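Local structure of putative cell surface hydrolase (3LP5) at residues K34-T44 / D58-N69. The protein is a putative cell-surface hydrolase of the alpha/beta hydrolase clan whose substrate is not known. Sequence-based numbering, arbitrary orientation.
Sequences KHSVLKLTVQT and DNEPFIVIGFAN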
loop_
_atom_site.group_PDB
_atom_site.type_symbol
_atom_site.label_atom_id
_atom_site.label_comp_id
_atom_site.label_asym_id
_atom_site.label_seq_id
_atom_site.Cartn_x
_atom_site.Cartn_y
_atom_site.Cartn_z
ATOM N N LYS A 34 -4.508 -11.742 17.253
ATOM C CA LYS A 34 -3.738 -10.566 17.665
ATOM C C LYS A 34 -2.568 -10.427 16.676
ATOM O O LYS A 34 -1.822 -11.395 16.472
ATOM C CB LYS A 34 -3.251 -10.698 19.123
ATOM C CG LYS A 34 -2.726 -9.409 19.732
ATOM C CD LYS A 34 -1.784 -9.659 20.927
ATOM C CE LYS A 34 -0.526 -8.670 20.923
ATOM N NZ LYS A 34 0.584 -8.837 19.838
ATOM N N HIS A 35 -2.438 -9.263 16.016
ATOM C CA HIS A 35 -1.281 -8.982 15.175
ATOM C C HIS A 35 -0.423 -7.942 15.894
ATOM O O HIS A 35 -0.919 -6.904 16.309
ATOM C CB HIS A 35 -1.696 -8.443 13.806
ATOM C CG HIS A 35 -2.543 -9.388 13.005
ATOM N ND1 HIS A 35 -2.007 -10.273 12.089
ATOM C CD2 HIS A 35 -3.888 -9.565 12.958
ATOM C CE1 HIS A 35 -2.984 -10.972 11.536
ATOM N NE2 HIS A 35 -4.134 -10.557 12.035
ATOM N N SER A 36 0.861 -8.240 16.091
ATOM C CA SER A 36 1.676 -7.282 16.844
ATOM C C SER A 36 1.979 -6.092 15.907
ATOM O O SER A 36 1.849 -6.220 14.694
ATOM C CB SER A 36 2.877 -7.987 17.494
ATOM O OG SER A 36 3.665 -8.657 16.531
ATOM N N VAL A 37 2.230 -4.909 16.442
ATOM C CA VAL A 37 2.462 -3.727 15.606
ATOM C C VAL A 37 3.843 -3.126 15.899
ATOM O O VAL A 37 4.074 -2.674 16.986
ATOM C CB VAL A 37 1.407 -2.656 15.838
ATOM C CG1 VAL A 37 1.736 -1.367 15.040
ATOM C CG2 VAL A 37 0.009 -3.166 15.498
ATOM N N LEU A 38 4.753 -3.160 14.921
ATOM C CA LEU A 38 6.038 -2.477 14.999
ATOM C C LEU A 38 6.022 -1.253 14.064
ATOM O O LEU A 38 5.535 -1.373 12.929
ATOM C CB LEU A 38 7.097 -3.431 14.481
ATOM C CG LEU A 38 8.492 -2.891 14.360
ATOM C CD1 LEU A 38 9.148 -2.624 15.720
ATOM C CD2 LEU A 38 9.337 -3.842 13.496
ATOM N N LYS A 39 6.482 -0.081 14.520
ATOM C CA LYS A 39 6.451 1.145 13.683
ATOM C C LYS A 39 7.834 1.667 13.503
ATOM O O LYS A 39 8.536 1.867 14.512
ATOM C CB LYS A 39 5.639 2.291 14.311
ATOM C CG LYS A 39 4.165 2.047 14.388
ATOM C CD LYS A 39 3.353 3.346 14.146
ATOM C CE LYS A 39 1.799 3.106 14.289
ATOM N NZ LYS A 39 1.387 2.752 15.699
ATOM N N LEU A 40 8.216 1.905 12.242
ATOM C CA LEU A 40 9.497 2.516 11.896
ATOM C C LEU A 40 9.187 3.859 11.280
ATOM O O LEU A 40 8.258 3.982 10.429
ATOM C CB LEU A 40 10.271 1.687 10.872
ATOM C CG LEU A 40 11.080 0.464 11.273
ATOM C CD1 LEU A 40 10.188 -0.654 11.968
ATOM C CD2 LEU A 40 11.856 -0.109 9.999
ATOM N N THR A 41 9.946 4.868 11.708
ATOM C CA THR A 41 9.903 6.161 11.073
ATOM C C THR A 41 11.291 6.465 10.547
ATOM O O THR A 41 12.266 6.587 11.338
ATOM C CB THR A 41 9.522 7.262 12.078
ATOM O OG1 THR A 41 8.257 6.916 12.614
ATOM C CG2 THR A 41 9.310 8.614 11.341
ATOM N N VAL A 42 11.414 6.550 9.229
ATOM C CA VAL A 42 12.730 6.832 8.648
ATOM C C VAL A 42 12.931 8.315 8.654
ATOM O O VAL A 42 12.125 9.042 8.042
ATOM C CB VAL A 42 12.870 6.310 7.192
ATOM C CG1 VAL A 42 14.323 6.407 6.710
ATOM C CG2 VAL A 42 12.390 4.864 7.129
ATOM N N GLN A 43 14.045 8.743 9.253
ATOM C CA GLN A 43 14.466 10.170 9.327
ATOM C C GLN A 43 15.044 10.712 8.031
ATOM O O GLN A 43 15.408 9.947 7.136
ATOM C CB GLN A 43 15.487 10.367 10.472
ATOM C CG GLN A 43 15.040 9.777 11.805
ATOM C CD GLN A 43 13.652 10.249 12.218
ATOM O OE1 GLN A 43 12.701 9.439 12.357
ATOM N NE2 GLN A 43 13.502 11.543 12.344
ATOM N N THR A 44 15.144 12.026 7.912
ATOM C CA THR A 44 15.506 12.580 6.618
ATOM C C THR A 44 16.974 12.340 6.225
ATOM O O THR A 44 17.359 12.598 5.070
ATOM C CB THR A 44 15.197 14.069 6.527
ATOM O OG1 THR A 44 15.992 14.735 7.495
ATOM C CG2 THR A 44 13.697 14.350 6.768
ATOM N N ASP A 58 4.648 -14.458 16.646
ATOM C CA ASP A 58 3.629 -13.882 15.713
ATOM C C ASP A 58 4.086 -14.184 14.256
ATOM O O ASP A 58 5.148 -13.726 13.831
ATOM C CB ASP A 58 3.465 -12.368 16.003
ATOM C CG ASP A 58 2.369 -11.682 15.155
ATOM O OD1 ASP A 58 1.731 -12.309 14.273
ATOM O OD2 ASP A 58 2.155 -10.469 15.369
ATOM N N ASN A 59 3.273 -14.975 13.532
ATOM C CA ASN A 59 3.512 -15.384 12.155
ATOM C C ASN A 59 3.125 -14.248 11.153
ATOM O O ASN A 59 3.509 -14.288 10.003
ATOM C CB ASN A 59 2.622 -16.591 11.805
ATOM C CG ASN A 59 2.942 -17.855 12.622
ATOM O OD1 ASN A 59 4.064 -18.036 13.180
ATOM N ND2 ASN A 59 1.943 -18.781 12.666
ATOM N N GLU A 60 2.347 -13.271 11.605
ATOM C CA GLU A 60 1.829 -12.215 10.710
ATOM C C GLU A 60 1.829 -10.834 11.364
ATOM O O GLU A 60 0.759 -10.237 11.621
ATOM C CB GLU A 60 0.444 -12.607 10.234
ATOM C CG GLU A 60 0.010 -11.865 9.037
ATOM C CD GLU A 60 -1.195 -12.552 8.448
ATOM O OE1 GLU A 60 -1.026 -13.322 7.480
ATOM O OE2 GLU A 60 -2.301 -12.381 9.025
ATOM N N PRO A 61 3.046 -10.316 11.677
ATOM C CA PRO A 61 3.071 -9.020 12.319
ATOM C C PRO A 61 2.779 -7.898 11.308
ATOM O O PRO A 61 3.057 -8.049 10.107
ATOM C CB PRO A 61 4.514 -8.911 12.843
ATOM C CG PRO A 61 5.304 -9.837 11.916
ATOM C CD PRO A 61 4.377 -10.952 11.625
ATOM N N PHE A 62 2.196 -6.811 11.824
ATOM C CA PHE A 62 1.965 -5.609 11.051
ATOM C C PHE A 62 3.185 -4.747 11.271
ATOM O O PHE A 62 3.547 -4.445 12.424
ATOM C CB PHE A 62 0.741 -4.845 11.589
ATOM C CG PHE A 62 -0.609 -5.534 11.355
ATOM C CD1 PHE A 62 -0.746 -6.604 10.459
ATOM C CD2 PHE A 62 -1.754 -5.059 12.008
ATOM C CE1 PHE A 62 -1.990 -7.212 10.214
ATOM C CE2 PHE A 62 -3.012 -5.685 11.799
ATOM C CZ PHE A 62 -3.122 -6.752 10.906
ATOM N N ILE A 63 3.827 -4.335 10.205
ATOM C CA ILE A 63 4.936 -3.409 10.344
ATOM C C ILE A 63 4.597 -2.094 9.584
ATOM O O ILE A 63 4.374 -2.137 8.368
ATOM C CB ILE A 63 6.202 -4.074 9.835
ATOM C CG1 ILE A 63 6.438 -5.413 10.576
ATOM C CG2 ILE A 63 7.393 -3.138 10.037
ATOM C CD1 ILE A 63 7.704 -6.198 9.981
ATOM N N VAL A 64 4.497 -0.948 10.291
ATOM C CA VAL A 64 4.223 0.326 9.619
ATOM C C VAL A 64 5.571 0.931 9.334
ATOM O O VAL A 64 6.416 0.998 10.236
ATOM C CB VAL A 64 3.424 1.297 10.529
ATOM C CG1 VAL A 64 3.197 2.724 9.851
ATOM C CG2 VAL A 64 2.086 0.670 10.879
ATOM N N ILE A 65 5.782 1.375 8.108
ATOM C CA ILE A 65 6.987 2.119 7.761
ATOM C C ILE A 65 6.573 3.465 7.215
ATOM O O ILE A 65 5.945 3.510 6.146
ATOM C CB ILE A 65 7.869 1.377 6.698
ATOM C CG1 ILE A 65 8.266 -0.005 7.208
ATOM C CG2 ILE A 65 9.121 2.258 6.341
ATOM C CD1 ILE A 65 9.010 -0.822 6.207
ATOM N N GLY A 66 6.884 4.552 7.941
ATOM C CA GLY A 66 6.659 5.886 7.399
ATOM C C GLY A 66 7.889 6.749 7.488
ATOM O O GLY A 66 9.002 6.274 7.824
ATOM N N PHE A 67 7.715 8.004 7.140
ATOM C CA PHE A 67 8.878 8.887 6.908
ATOM C C PHE A 67 8.693 10.216 7.595
ATOM O O PHE A 67 7.594 10.780 7.502
ATOM C CB PHE A 67 9.042 9.089 5.390
ATOM C CG PHE A 67 8.914 7.816 4.602
ATOM C CD1 PHE A 67 9.940 6.881 4.603
ATOM C CD2 PHE A 67 7.708 7.521 3.920
ATOM C CE1 PHE A 67 9.815 5.669 3.900
ATOM C CE2 PHE A 67 7.564 6.345 3.242
ATOM C CZ PHE A 67 8.618 5.380 3.245
ATOM N N ALA A 68 9.769 10.757 8.199
ATOM C CA ALA A 68 9.753 12.114 8.753
ATOM C C ALA A 68 9.366 13.029 7.605
ATOM O O ALA A 68 8.500 13.906 7.781
ATOM C CB ALA A 68 11.136 12.546 9.323
ATOM N N ASN A 69 9.959 12.820 6.422
ATOM C CA ASN A 69 9.523 13.625 5.252
ATOM C C ASN A 69 8.506 12.806 4.496
ATOM O O ASN A 69 8.880 11.940 3.637
ATOM C CB ASN A 69 10.678 14.023 4.303
ATOM C CG ASN A 69 10.168 14.615 2.956
ATOM O OD1 ASN A 69 8.943 14.743 2.724
ATOM N ND2 ASN A 69 11.107 14.943 2.041
HETATM O O HOH W 1 -0.865 -12.734 14.410
HETATM O O HOH W 2 12.341 11.053 5.990
#
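S36 O accepts from F62 N, and from there strands 37-42 and 62-67 run parallel, their axes 4.6 Å apart at closest approach, through a ladder of backbone hydrogen bonds that ends at A68 N on V42 O. Bulky hydrocarbon side chains suit the face that helix 74-92 covers: L38 CD2 meets I63 CG2 at 4.0 Å, and V42 CB sits at the edge of the F67 ring. L40 and I65 pack on A87 of that helix, V42 and F67 on W83. On the other face the aliphatic part of K39 lies alongside V64, its CG 4.0 Å from V64 CB.

Ahead of the strands, H35 stacks offset on F62, the planes 7° apart and H35 CB 3.5 Å above the centre of the phenyl ring. With CG anti to its carbonyl carbon (chi1 -61°), the imidazole also turns ND1 in its own plane onto E60 O, 2.8 Å away and nearly straight. Replacing H35 with alanine would keep CB over the ring but would probably leave E60 O without its ND1 donor and the CZ end of F62 without the stacked imidazole. D58 suits its place because one carboxylate oxygen, OD2, accepts both S36 N (2.7 Å) and S36 OG (2.6 Å), while OD1 takes E60 N in an Asx turn. Strand 37-42 lies between 62-67 and the antiparallel edge strand 48-52 of an eight-stranded, mostly parallel sheet, as in the alpha/beta hydrolase fold.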